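Local coordinates for protein leucyl aminopeptidase (Trypanosoma brucei brucei, PDB 5NTD) that probably removes leucine and other residues from the N-terminus of peptides as an M17 metallo-aminopeptidase, here with two manganese ions and the inhibitor bestatin bound, at residues Thr364-Asn369 with Asp459-Met464; Gly254-Val259 with Arg375-Asp380; Tyr293-Leu298 with Asn344-Lys349; Val287-Val292 with Met399-Gly404. All coordinates share one frame; numbering follows the deposited sequence.

Contact 1 of 4, residues Thr364-Asn369 with Asp459-Met464; sequences TVEVIN and DMTNLM. With BES (2-(3-amino-2-hydroxy-4-phenyl-butyrylamino)-4-methyl-pentanoic acid), chain B.
Val365 with Met460 and Glu366 with Thr461 make two successive bridges of a parallel strand pair, part of a small three-stranded sheet in the catalytic domain. Backbone bonds run from Met460 N to Thr364 O, from Glu366 N to Met460 O (2.8 Å, N-H...O angle 165°) and from Asn462 N to Glu366 O. Side chains prolong this ladder at both ends. At its start, Asp459 OD2 receives Thr364 N at 2.9 Å on the anti side, 28° out of the carboxylate plane. Thr364 OG1, set between its own backbone N and carbonyl carbon (chi1 55°), accepts in turn from Asp459 N at 2.9 Å. Ala167 and Asp169 of a second subunit bond to Thr364 OG1 and Asp459 OD1. Past the strands the amide of Asn462 stands in for main chain: OD1 takes Ile368 N at 2.9 Å and, weakly, Asn369 N, while ND2 gives a nearly straight bond to Asn369 O at 2.9 Å and a further one to Ala372 O. Ile368 lays CG1 over Thr461 CB at 3.5 Å and meets Leu463 at about a right angle. Leu463 CD1 then reaches C16 of bestatin at 3.6 Å. On the face of Val365 and Met460, Val365 CG2 touches Met460 CG at 3.9 Å. Strand 356-358 flanks strand 364-366 antiparallel, and Phe478 of helix 471-480 packs against Val365 and Met460.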
# COMPACT_ATOMS: atom_id res chain seq x y z
N THR G 364 -30.65 13.23 9.13
CA THR G 364 -29.52 13.70 8.29
C THR G 364 -28.33 12.79 8.47
O THR G 364 -28.07 12.30 9.56
CB THR G 364 -29.12 15.15 8.56
OG1 THR G 364 -28.83 15.31 9.96
CG2 THR G 364 -30.22 16.10 8.13
N VAL G 365 -27.68 12.54 7.35
CA VAL G 365 -26.57 11.58 7.26
C VAL G 365 -25.36 12.28 6.69
O VAL G 365 -25.37 12.79 5.59
CB VAL G 365 -26.92 10.39 6.38
CG1 VAL G 365 -25.72 9.47 6.19
CG2 VAL G 365 -28.06 9.60 7.00
N GLU G 366 -24.31 12.35 7.50
CA GLU G 366 -23.01 12.85 7.05
C GLU G 366 -22.29 11.70 6.33
O GLU G 366 -22.04 10.66 6.91
CB GLU G 366 -22.17 13.32 8.20
CG GLU G 366 -20.79 13.83 7.76
CD GLU G 366 -19.92 14.32 8.90
OE1 GLU G 366 -20.19 14.05 10.09
OE2 GLU G 366 -18.96 15.04 8.60
N VAL G 367 -21.96 11.91 5.07
CA VAL G 367 -21.31 10.89 4.27
C VAL G 367 -19.79 10.92 4.53
O VAL G 367 -19.09 11.79 4.08
CB VAL G 367 -21.56 11.07 2.78
CG1 VAL G 367 -20.89 9.97 1.97
CG2 VAL G 367 -23.06 11.05 2.52
N ILE G 368 -19.32 9.93 5.27
CA ILE G 368 -17.90 9.73 5.57
C ILE G 368 -17.23 9.03 4.40
O ILE G 368 -16.11 9.33 4.04
CB ILE G 368 -17.71 8.83 6.81
CG1 ILE G 368 -18.39 9.43 8.03
CG2 ILE G 368 -16.24 8.58 7.13
CD1 ILE G 368 -17.97 10.85 8.36
N ASN G 369 -17.95 8.11 3.81
CA ASN G 369 -17.43 7.30 2.70
C ASN G 369 -18.53 6.95 1.72
O ASN G 369 -19.49 6.27 2.05
CB ASN G 369 -16.78 6.04 3.25
CG ASN G 369 -15.98 5.29 2.21
OD1 ASN G 369 -16.48 4.95 1.15
ND2 ASN G 369 -14.73 5.00 2.53
N ASP G 459 -27.30 14.10 12.10
CA ASP G 459 -27.85 13.12 13.07
C ASP G 459 -26.96 11.89 13.19
O ASP G 459 -26.78 11.37 14.26
CB ASP G 459 -29.26 12.68 12.69
CG ASP G 459 -30.25 13.80 12.80
OD1 ASP G 459 -30.17 14.59 13.75
OD2 ASP G 459 -31.11 13.90 11.90
N MET G 460 -26.40 11.47 12.09
CA MET G 460 -25.49 10.33 12.07
C MET G 460 -24.52 10.40 10.90
O MET G 460 -24.73 11.13 9.93
CB MET G 460 -26.28 9.02 11.99
CG MET G 460 -26.96 8.81 10.64
SD MET G 460 -28.20 7.49 10.65
CE MET G 460 -29.52 8.31 11.52
N THR G 461 -23.47 9.59 10.99
CA THR G 461 -22.62 9.30 9.81
C THR G 461 -23.16 8.04 9.10
O THR G 461 -24.05 7.38 9.59
CB THR G 461 -21.17 9.03 10.20
OG1 THR G 461 -21.11 7.82 10.96
CG2 THR G 461 -20.60 10.19 11.03
N ASN G 462 -22.62 7.76 7.92
CA ASN G 462 -22.88 6.50 7.23
C ASN G 462 -21.80 5.43 7.41
O ASN G 462 -21.82 4.41 6.74
CB ASN G 462 -23.11 6.73 5.74
CG ASN G 462 -21.83 6.88 4.97
OD1 ASN G 462 -20.88 7.52 5.41
ND2 ASN G 462 -21.82 6.33 3.76
N LEU G 463 -20.84 5.69 8.27
CA LEU G 463 -19.75 4.76 8.47
C LEU G 463 -19.26 4.79 9.88
O LEU G 463 -19.08 5.82 10.48
CB LEU G 463 -18.58 5.06 7.53
CG LEU G 463 -17.46 4.00 7.47
CD1 LEU G 463 -17.96 2.76 6.75
CD2 LEU G 463 -16.21 4.49 6.79
N MET G 464 -18.97 3.61 10.37
CA MET G 464 -18.46 3.41 11.76
C MET G 464 -17.11 4.10 11.97
O MET G 464 -16.26 4.03 11.13
CB MET G 464 -18.28 1.94 12.08
CG MET G 464 -19.50 1.08 11.83
SD MET G 464 -18.97 -0.38 10.90
CE MET G 464 -19.15 0.40 9.27
N2 BES B . -21.30 -3.47 -2.43
C1 BES B . -20.22 -3.38 -1.45
C6 BES B . -20.11 -4.64 -0.55
C7 BES B . -19.37 -5.83 -1.10
C8 BES B . -20.01 -6.75 -1.92
C12 BES B . -18.04 -6.06 -0.76
C9 BES B . -19.32 -7.85 -2.42
C11 BES B . -17.35 -7.17 -1.27
C10 BES B . -17.98 -8.06 -2.10
C2 BES B . -20.49 -2.11 -0.62
O2 BES B . -21.19 -1.05 -1.35
C3 BES B . -19.16 -1.55 -0.20
O3 BES B . -18.66 -0.76 -1.02
N1 BES B . -18.76 -1.96 1.02
C4 BES B . -17.54 -1.57 1.67
C13 BES B . -17.73 -0.34 2.55
C14 BES B . -16.43 0.35 2.96
C15 BES B . -15.39 0.59 1.88
C16 BES B . -16.76 1.71 3.54
C5 BES B . -17.04 -2.67 2.55
O1 BES B . -15.83 -2.88 2.55
O4 BES B . -17.83 -3.31 3.24

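Contact 2 of 4, residues Gly254-Val259 with Arg375-Asp380. With BCT (bicarbonate ion), chain C.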
# COMPACT_ATOMS: atom_id res chain seq x y z
N GLY G 254 -33.57 11.74 -0.31
CA GLY G 254 -32.21 12.29 -0.44
C GLY G 254 -31.13 11.23 -0.50
O GLY G 254 -30.08 11.43 -1.12
N GLY G 255 -31.39 10.09 0.13
CA GLY G 255 -30.39 9.01 0.17
C GLY G 255 -30.13 8.35 -1.16
O GLY G 255 -29.07 8.44 -1.74
N ILE G 256 -31.17 7.75 -1.70
CA ILE G 256 -31.09 7.13 -3.02
C ILE G 256 -30.79 8.16 -4.11
O ILE G 256 -30.07 7.87 -5.07
CB ILE G 256 -32.33 6.24 -3.37
CG1 ILE G 256 -32.11 5.56 -4.71
CG2 ILE G 256 -33.62 7.04 -3.37
CD1 ILE G 256 -33.06 4.41 -4.96
N TYR G 257 -31.37 9.33 -4.01
CA TYR G 257 -31.09 10.40 -5.00
C TYR G 257 -29.59 10.73 -5.02
O TYR G 257 -28.96 10.74 -6.07
CB TYR G 257 -31.92 11.69 -4.75
CG TYR G 257 -31.47 12.80 -5.65
CD1 TYR G 257 -31.72 12.75 -7.02
CD2 TYR G 257 -30.75 13.88 -5.16
CE1 TYR G 257 -31.26 13.75 -7.86
CE2 TYR G 257 -30.30 14.90 -6.00
CZ TYR G 257 -30.54 14.81 -7.35
OH TYR G 257 -30.10 15.80 -8.20
N SER G 258 -29.05 10.99 -3.85
CA SER G 258 -27.64 11.43 -3.73
C SER G 258 -26.67 10.35 -4.21
O SER G 258 -25.70 10.64 -4.91
CB SER G 258 -27.29 11.81 -2.31
OG SER G 258 -28.01 12.94 -1.89
N VAL G 259 -26.95 9.11 -3.86
CA VAL G 259 -26.11 7.97 -4.27
C VAL G 259 -26.12 7.81 -5.77
O VAL G 259 -25.07 7.61 -6.41
CB VAL G 259 -26.56 6.67 -3.62
CG1 VAL G 259 -25.91 5.47 -4.28
CG2 VAL G 259 -26.23 6.70 -2.15
N ARG G 375 -26.31 1.10 2.41
CA ARG G 375 -27.09 1.35 3.60
C ARG G 375 -27.91 2.62 3.46
O ARG G 375 -28.99 2.74 4.03
CB ARG G 375 -26.18 1.39 4.83
CG ARG G 375 -25.31 2.61 4.91
CD ARG G 375 -24.21 2.41 5.93
NE ARG G 375 -23.25 1.39 5.48
CZ ARG G 375 -22.30 0.88 6.25
NH1 ARG G 375 -22.17 1.26 7.51
NH2 ARG G 375 -21.51 -0.04 5.77
N ILE G 376 -27.38 3.57 2.71
CA ILE G 376 -28.08 4.86 2.48
C ILE G 376 -29.33 4.65 1.63
O ILE G 376 -30.42 5.09 1.91
CB ILE G 376 -27.15 5.87 1.79
CG1 ILE G 376 -26.05 6.31 2.79
CG2 ILE G 376 -27.94 7.07 1.30
CD1 ILE G 376 -24.98 7.17 2.19
N VAL G 377 -29.12 3.95 0.56
CA VAL G 377 -30.16 3.63 -0.40
C VAL G 377 -31.28 2.80 0.29
O VAL G 377 -32.46 3.05 0.15
CB VAL G 377 -29.41 2.95 -1.57
CG1 VAL G 377 -29.99 1.65 -1.99
CG2 VAL G 377 -29.20 3.94 -2.70
N LEU G 378 -30.86 1.85 1.09
CA LEU G 378 -31.77 1.02 1.85
C LEU G 378 -32.52 1.79 2.91
O LEU G 378 -33.65 1.46 3.28
CB LEU G 378 -31.03 -0.16 2.48
CG LEU G 378 -30.51 -1.20 1.49
CD1 LEU G 378 -29.51 -2.12 2.16
CD2 LEU G 378 -31.66 -2.02 0.91
N GLY G 379 -31.86 2.79 3.46
CA GLY G 379 -32.50 3.66 4.48
C GLY G 379 -33.76 4.34 3.92
O GLY G 379 -34.81 4.39 4.55
N ASP G 380 -33.64 4.82 2.71
CA ASP G 380 -34.78 5.40 2.00
C ASP G 380 -35.82 4.32 1.64
O ASP G 380 -37.01 4.53 1.73
CB ASP G 380 -34.32 6.15 0.75
CG ASP G 380 -33.92 7.59 1.06
OD1 ASP G 380 -34.15 8.06 2.19
OD2 ASP G 380 -33.43 8.27 0.13
C BCT C . -22.64 -0.20 2.25
O1 BCT C . -22.90 -0.19 0.92
O2 BCT C . -23.35 0.38 3.08
O3 BCT C . -21.61 -0.76 2.68
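Polar contacts centre on Asp380, whose OD2 faces the first turn of helix 254-260. It accepts Ile256 N at 3.0 Å, on the anti side and well out of the carboxylate plane, and approaches Gly255 N at 2.7 Å in a bent, weak bond. A carboxylate beside the N-terminal N-H groups would be favoured by the helix dipole; its other oxygen, OD1, is hydrogen-bonded to the backbone N of Lys360. Apolar contacts involve Ile376 and Val377. Ile376 presses CG2 onto Gly255 CA at 3.3 Å, a close approach made at a residue with no side chain, and the same methyl meets Val259 CG2 at 3.9 Å. Val377 CG2 sits over Ile256 CA at 3.7 Å and also touches Val259 CB, so one methyl spans a helical turn. Ligand contacts belong to Arg375. With CG between the backbone N and the carbonyl carbon (chi1 71°) and the chain bent at chi3, its guanidinium turns an edge to the bicarbonate: NE meets O2 at 2.6 Å with an angle of 173°, and NH2 meets O3 at 3.2 Å. Arg375 N binds O2 as well. The two helices run roughly antiparallel, their N-to-C directions 142° apart and their axes approaching to 7.4 Å. Helix packing thus lies behind the bicarbonate pocket, an anion site found beside the metals in M17 aminopeptidases and proposed there to assist catalysis.

Contact 3 of 4, residues Tyr293-Leu298 with Asn344-Lys349; sequences YDCGGL and NAIGPK. With MN (manganese (II) ion), chain D; MN (manganese (II) ion), chain E; BES (2-(3-amino-2-hydroxy-4-phenyl-butyrylamino)-4-methyl-pentanoic acid), chain B.
CG stands anti to the backbone N in both Asp294 (chi1 -168°) and Asn344 (chi1 -164°); from paired positions of a parallel bridge, on one face of the sheet, both side chains run side by side. Asn344 ND2 donates to Asp294 OD1 at 3.0 Å on the syn side, with carboxylate and amide planes turned 39° apart. A second bond, from ND2 to Thr370 O, fixes the amide's rotation. The backbones are tied through Asn344 N to Tyr293 O (2.9 Å) and Cys295 N to Asn344 O (3.2 Å). The chain turns through Gly296 and Gly297, both at positive phi, and Gly297 CA comes to 3.5 Å from Ala345 O. Cys295 SG rests on Ile346 CB at 3.9 Å, while Ile346 CD1 touches Gly297 O at 3.6 Å. Ile346 also packs on Ile346 of a second subunit and Leu298 of a third. With OD1 held by Asn344, Asp294 OD2 bridges the two manganese ions, 2.0 Å from each. Lys289, Asp312, Asp371 and Glu373 complete the protein ligands, and bestatin O2 is a second bridge; this shared carboxylate is characteristic of the two-metal centre of M17 aminopeptidases, with Asn344 in its second shell.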
# COMPACT_ATOMS: atom_id res chain seq x y z
N TYR G 293 -24.23 -1.11 -10.48
CA TYR G 293 -22.77 -1.14 -10.40
C TYR G 293 -22.27 -0.21 -9.30
O TYR G 293 -22.77 0.88 -9.13
CB TYR G 293 -22.17 -0.75 -11.70
CG TYR G 293 -20.69 -1.07 -11.85
CD1 TYR G 293 -20.24 -2.40 -11.88
CD2 TYR G 293 -19.75 -0.06 -11.95
CE1 TYR G 293 -18.91 -2.69 -12.03
CE2 TYR G 293 -18.40 -0.34 -12.10
CZ TYR G 293 -17.99 -1.65 -12.15
OH TYR G 293 -16.65 -1.94 -12.31
N ASP G 294 -21.33 -0.73 -8.52
CA ASP G 294 -20.75 -0.04 -7.33
C ASP G 294 -19.29 0.22 -7.69
O ASP G 294 -18.42 -0.58 -7.40
CB ASP G 294 -20.86 -0.90 -6.03
CG ASP G 294 -20.55 -0.12 -4.72
OD1 ASP G 294 -20.25 1.08 -4.90
OD2 ASP G 294 -20.68 -0.67 -3.53
N CYS G 295 -19.01 1.38 -8.28
CA CYS G 295 -17.59 1.79 -8.48
C CYS G 295 -16.94 2.34 -7.18
O CYS G 295 -15.76 2.56 -7.14
CB CYS G 295 -17.45 2.80 -9.63
SG CYS G 295 -17.66 4.55 -9.21
N GLY G 296 -17.77 2.59 -6.18
CA GLY G 296 -17.35 3.22 -4.90
C GLY G 296 -17.73 4.69 -4.78
O GLY G 296 -17.68 5.28 -3.72
N GLY G 297 -18.10 5.28 -5.91
CA GLY G 297 -18.25 6.72 -6.02
C GLY G 297 -16.87 7.39 -5.88
O GLY G 297 -15.84 6.85 -6.26
N LEU G 298 -16.86 8.58 -5.31
CA LEU G 298 -15.62 9.34 -5.11
C LEU G 298 -14.59 8.53 -4.28
O LEU G 298 -13.38 8.67 -4.48
CB LEU G 298 -15.90 10.73 -4.48
CG LEU G 298 -16.33 11.78 -5.50
CD1 LEU G 298 -16.80 13.03 -4.79
CD2 LEU G 298 -15.20 12.16 -6.45
N ASN G 344 -23.78 3.56 -8.46
CA ASN G 344 -22.84 4.36 -7.65
C ASN G 344 -21.67 4.73 -8.53
O ASN G 344 -20.73 3.99 -8.71
CB ASN G 344 -22.38 3.63 -6.42
CG ASN G 344 -21.73 4.55 -5.40
OD1 ASN G 344 -21.91 5.77 -5.42
ND2 ASN G 344 -20.99 3.96 -4.46
N ALA G 345 -21.80 5.88 -9.14
CA ALA G 345 -20.93 6.32 -10.22
C ALA G 345 -19.98 7.40 -9.74
O ALA G 345 -20.14 7.99 -8.68
CB ALA G 345 -21.75 6.84 -11.42
N ILE G 346 -19.02 7.69 -10.58
CA ILE G 346 -18.02 8.73 -10.27
C ILE G 346 -18.05 9.77 -11.39
O ILE G 346 -18.04 9.45 -12.57
CB ILE G 346 -16.58 8.16 -10.00
CG1 ILE G 346 -15.68 9.29 -9.50
CG2 ILE G 346 -16.01 7.50 -11.23
CD1 ILE G 346 -14.39 8.82 -8.89
N GLY G 347 -18.10 11.00 -10.95
CA GLY G 347 -18.17 12.13 -11.88
C GLY G 347 -18.47 13.42 -11.18
O GLY G 347 -18.48 13.48 -9.95
N PRO G 348 -18.70 14.48 -11.94
CA PRO G 348 -18.89 15.83 -11.37
C PRO G 348 -20.09 15.95 -10.45
O PRO G 348 -20.09 16.77 -9.56
CB PRO G 348 -19.13 16.71 -12.61
CG PRO G 348 -18.72 15.94 -13.79
CD PRO G 348 -18.68 14.50 -13.41
N LYS G 349 -21.11 15.13 -10.68
CA LYS G 349 -22.30 15.14 -9.82
C LYS G 349 -22.25 14.15 -8.65
O LYS G 349 -23.22 14.04 -7.90
CB LYS G 349 -23.55 14.93 -10.63
CG LYS G 349 -23.77 16.08 -11.62
CD LYS G 349 -25.21 16.30 -12.02
CE LYS G 349 -25.90 15.06 -12.47
NZ LYS G 349 -27.38 15.27 -12.49
MN MN D . -22.25 -1.72 -2.81
MN MN E . -19.97 0.36 -1.98
N2 BES B . -21.30 -3.47 -2.43
C1 BES B . -20.22 -3.38 -1.45
C6 BES B . -20.11 -4.64 -0.55
C7 BES B . -19.37 -5.83 -1.10
C8 BES B . -20.01 -6.75 -1.92
C12 BES B . -18.04 -6.06 -0.76
C9 BES B . -19.32 -7.85 -2.42
C11 BES B . -17.35 -7.17 -1.27
C10 BES B . -17.98 -8.06 -2.10
C2 BES B . -20.49 -2.11 -0.62
O2 BES B . -21.19 -1.05 -1.35
C3 BES B . -19.16 -1.55 -0.20
O3 BES B . -18.66 -0.76 -1.02
N1 BES B . -18.76 -1.96 1.02
C4 BES B . -17.54 -1.57 1.67
C13 BES B . -17.73 -0.34 2.55
C14 BES B . -16.43 0.35 2.96
C15 BES B . -15.39 0.59 1.88
C16 BES B . -16.76 1.71 3.54
C5 BES B . -17.04 -2.67 2.55
O1 BES B . -15.83 -2.88 2.55
O4 BES B . -17.83 -3.31 3.24

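Contact 4 of 4, residues Val287-Val292 with Met399-Gly404; sequences VGKGIV and MATLTG. With MN (manganese (II) ion), chain D; BES (2-(3-amino-2-hydroxy-4-phenyl-butyrylamino)-4-methyl-pentanoic acid), chain B.
Backbone bonds pair Val287 and Lys289 with Met399, on either side of the Gly288-Met399 bridge: Met399 N reaches Val287 O at 2.9 Å, and Lys289 N reaches Met399 O at 3.0 Å (angle 169°). Where the two chains part, a water takes over, donating to Lys289 O at 2.8 Å and accepting Thr401 N at 3.0 Å, while Thr401 bends as the centre of an inverse gamma turn. Apolar contact is confined to the flank of one side chain, as Lys289 CB lies on Ala400 CB at 3.5 Å and Lys289 CD passes Leu402 CD1. These are neighbouring parallel strands of the catalytic domain's large mixed sheet, and the active site gathers at their C-terminal ends. Metal coordination follows from the shape of Lys289: CG is anti to the backbone N (chi1 176°) and the chain stays extended beyond it, carrying NZ to 2.1 Å from a manganese ion that also binds the amine N2 and hydroxyl O2 of bestatin. Thr401 OG1 acts in the second shell, bonded to Asp312, another ligand of that ion. Inhibitor contacts come from the chain after the strand, up to the start of helix 404-410. Gly404 N gives its hydrogen to the carboxylate O4 of bestatin at 3.1 Å (angle 158°), where the helix dipole would favour the charge. Thr403, at the N-cap, is bonded through OG1 to Asp495 and only weakly to Gln406 N.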
# COMPACT_ATOMS: atom_id res chain seq x y z
N VAL G 287 -37.41 -5.10 0.71
CA VAL G 287 -36.57 -3.98 0.22
C VAL G 287 -35.21 -4.53 -0.24
O VAL G 287 -34.55 -5.21 0.48
CB VAL G 287 -36.35 -2.95 1.32
CG1 VAL G 287 -35.60 -1.74 0.78
CG2 VAL G 287 -37.69 -2.50 1.88
N GLY G 288 -34.84 -4.22 -1.47
CA GLY G 288 -33.63 -4.76 -2.06
C GLY G 288 -32.64 -3.71 -2.53
O GLY G 288 -33.01 -2.71 -3.13
N LYS G 289 -31.37 -3.94 -2.22
CA LYS G 289 -30.25 -3.07 -2.68
C LYS G 289 -30.05 -3.38 -4.15
O LYS G 289 -29.60 -4.47 -4.52
CB LYS G 289 -28.95 -3.29 -1.88
CG LYS G 289 -27.75 -2.49 -2.38
CD LYS G 289 -26.42 -2.88 -1.69
CE LYS G 289 -25.21 -2.15 -2.30
NZ LYS G 289 -23.85 -2.55 -1.83
N GLY G 290 -30.40 -2.42 -4.98
CA GLY G 290 -30.28 -2.57 -6.43
C GLY G 290 -29.21 -1.72 -7.04
O GLY G 290 -29.45 -0.91 -7.93
N ILE G 291 -28.00 -1.87 -6.54
CA ILE G 291 -26.86 -1.09 -7.06
C ILE G 291 -26.35 -1.84 -8.27
O ILE G 291 -25.61 -2.82 -8.16
CB ILE G 291 -25.76 -0.84 -6.01
CG1 ILE G 291 -26.34 -0.03 -4.84
CG2 ILE G 291 -24.57 -0.11 -6.61
CD1 ILE G 291 -26.90 1.35 -5.19
N VAL G 292 -26.76 -1.37 -9.43
CA VAL G 292 -26.44 -2.03 -10.72
C VAL G 292 -24.94 -2.12 -10.97
O VAL G 292 -24.47 -3.04 -11.63
CB VAL G 292 -27.13 -1.35 -11.91
CG1 VAL G 292 -28.62 -1.60 -11.82
CG2 VAL G 292 -26.84 0.14 -11.96
N MET G 399 -32.75 -7.09 1.74
CA MET G 399 -31.72 -7.97 1.23
C MET G 399 -30.72 -7.16 0.44
O MET G 399 -31.10 -6.36 -0.40
CB MET G 399 -32.28 -9.09 0.34
CG MET G 399 -33.34 -9.94 1.04
SD MET G 399 -33.93 -11.30 0.03
CE MET G 399 -33.05 -12.66 0.74
N ALA G 400 -29.44 -7.38 0.72
CA ALA G 400 -28.38 -6.52 0.17
C ALA G 400 -27.03 -7.17 0.17
O ALA G 400 -26.65 -7.85 1.11
CB ALA G 400 -28.32 -5.24 0.96
N THR G 401 -26.32 -6.94 -0.90
CA THR G 401 -24.88 -7.31 -1.00
C THR G 401 -24.05 -6.23 -0.30
O THR G 401 -23.42 -5.40 -0.93
CB THR G 401 -24.45 -7.46 -2.46
OG1 THR G 401 -24.92 -6.32 -3.20
CG2 THR G 401 -25.06 -8.70 -3.04
N LEU G 402 -24.13 -6.21 1.00
CA LEU G 402 -23.87 -4.98 1.73
C LEU G 402 -22.42 -4.76 2.22
O LEU G 402 -21.95 -3.64 2.16
CB LEU G 402 -24.85 -4.78 2.89
CG LEU G 402 -24.98 -3.34 3.40
CD1 LEU G 402 -25.41 -2.37 2.30
CD2 LEU G 402 -25.95 -3.27 4.56
N THR G 403 -21.78 -5.80 2.74
CA THR G 403 -20.48 -5.62 3.38
C THR G 403 -19.51 -6.72 3.02
O THR G 403 -19.88 -7.89 2.99
CB THR G 403 -20.56 -5.56 4.93
OG1 THR G 403 -20.99 -6.82 5.44
CG2 THR G 403 -21.51 -4.49 5.42
N GLY G 404 -18.24 -6.35 2.85
CA GLY G 404 -17.14 -7.31 2.84
C GLY G 404 -17.01 -8.06 4.17
O GLY G 404 -16.68 -9.24 4.22
MN MN D . -22.25 -1.72 -2.81
N2 BES B . -21.30 -3.47 -2.43
C1 BES B . -20.22 -3.38 -1.45
C6 BES B . -20.11 -4.64 -0.55
C7 BES B . -19.37 -5.83 -1.10
C8 BES B . -20.01 -6.75 -1.92
C12 BES B . -18.04 -6.06 -0.76
C9 BES B . -19.32 -7.85 -2.42
C11 BES B . -17.35 -7.17 -1.27
C10 BES B . -17.98 -8.06 -2.10
C2 BES B . -20.49 -2.11 -0.62
O2 BES B . -21.19 -1.05 -1.35
C3 BES B . -19.16 -1.55 -0.20
O3 BES B . -18.66 -0.76 -1.02
N1 BES B . -18.76 -1.96 1.02
C4 BES B . -17.54 -1.57 1.67
C13 BES B . -17.73 -0.34 2.55
C14 BES B . -16.43 0.35 2.96
C15 BES B . -15.39 0.59 1.88
C16 BES B . -16.76 1.71 3.54
C5 BES B . -17.04 -2.67 2.55
O1 BES B . -15.83 -2.88 2.55
O4 BES B . -17.83 -3.31 3.24
O HOH W 1 -27.63 -6.12 -3.45

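Overall arrangement
Contacts 3 and 4 meet at the metal centre: strand 283-291 is followed, after a corner at Val292, by strand 293-294, and Lys289 NZ and Asp294 OD2, 4.1 Å apart, bind the same manganese ion. Contact 2 lies beside contact 4, their centres about 12 Å apart, with Leu378 CD1 on Ala400 CB at 3.5 Å; helix 374-387 packs on the strands of contact 4. Contact 1 is also about 12 Å from contact 2 between centres, and Asn462 O comes to 3.2 Å from Arg375 CD, behind the bicarbonate site. Bestatin joins three: contact 1 touches its leucine-like end, contact 3 shares its metals, and contact 4 holds a metal and its carboxylate.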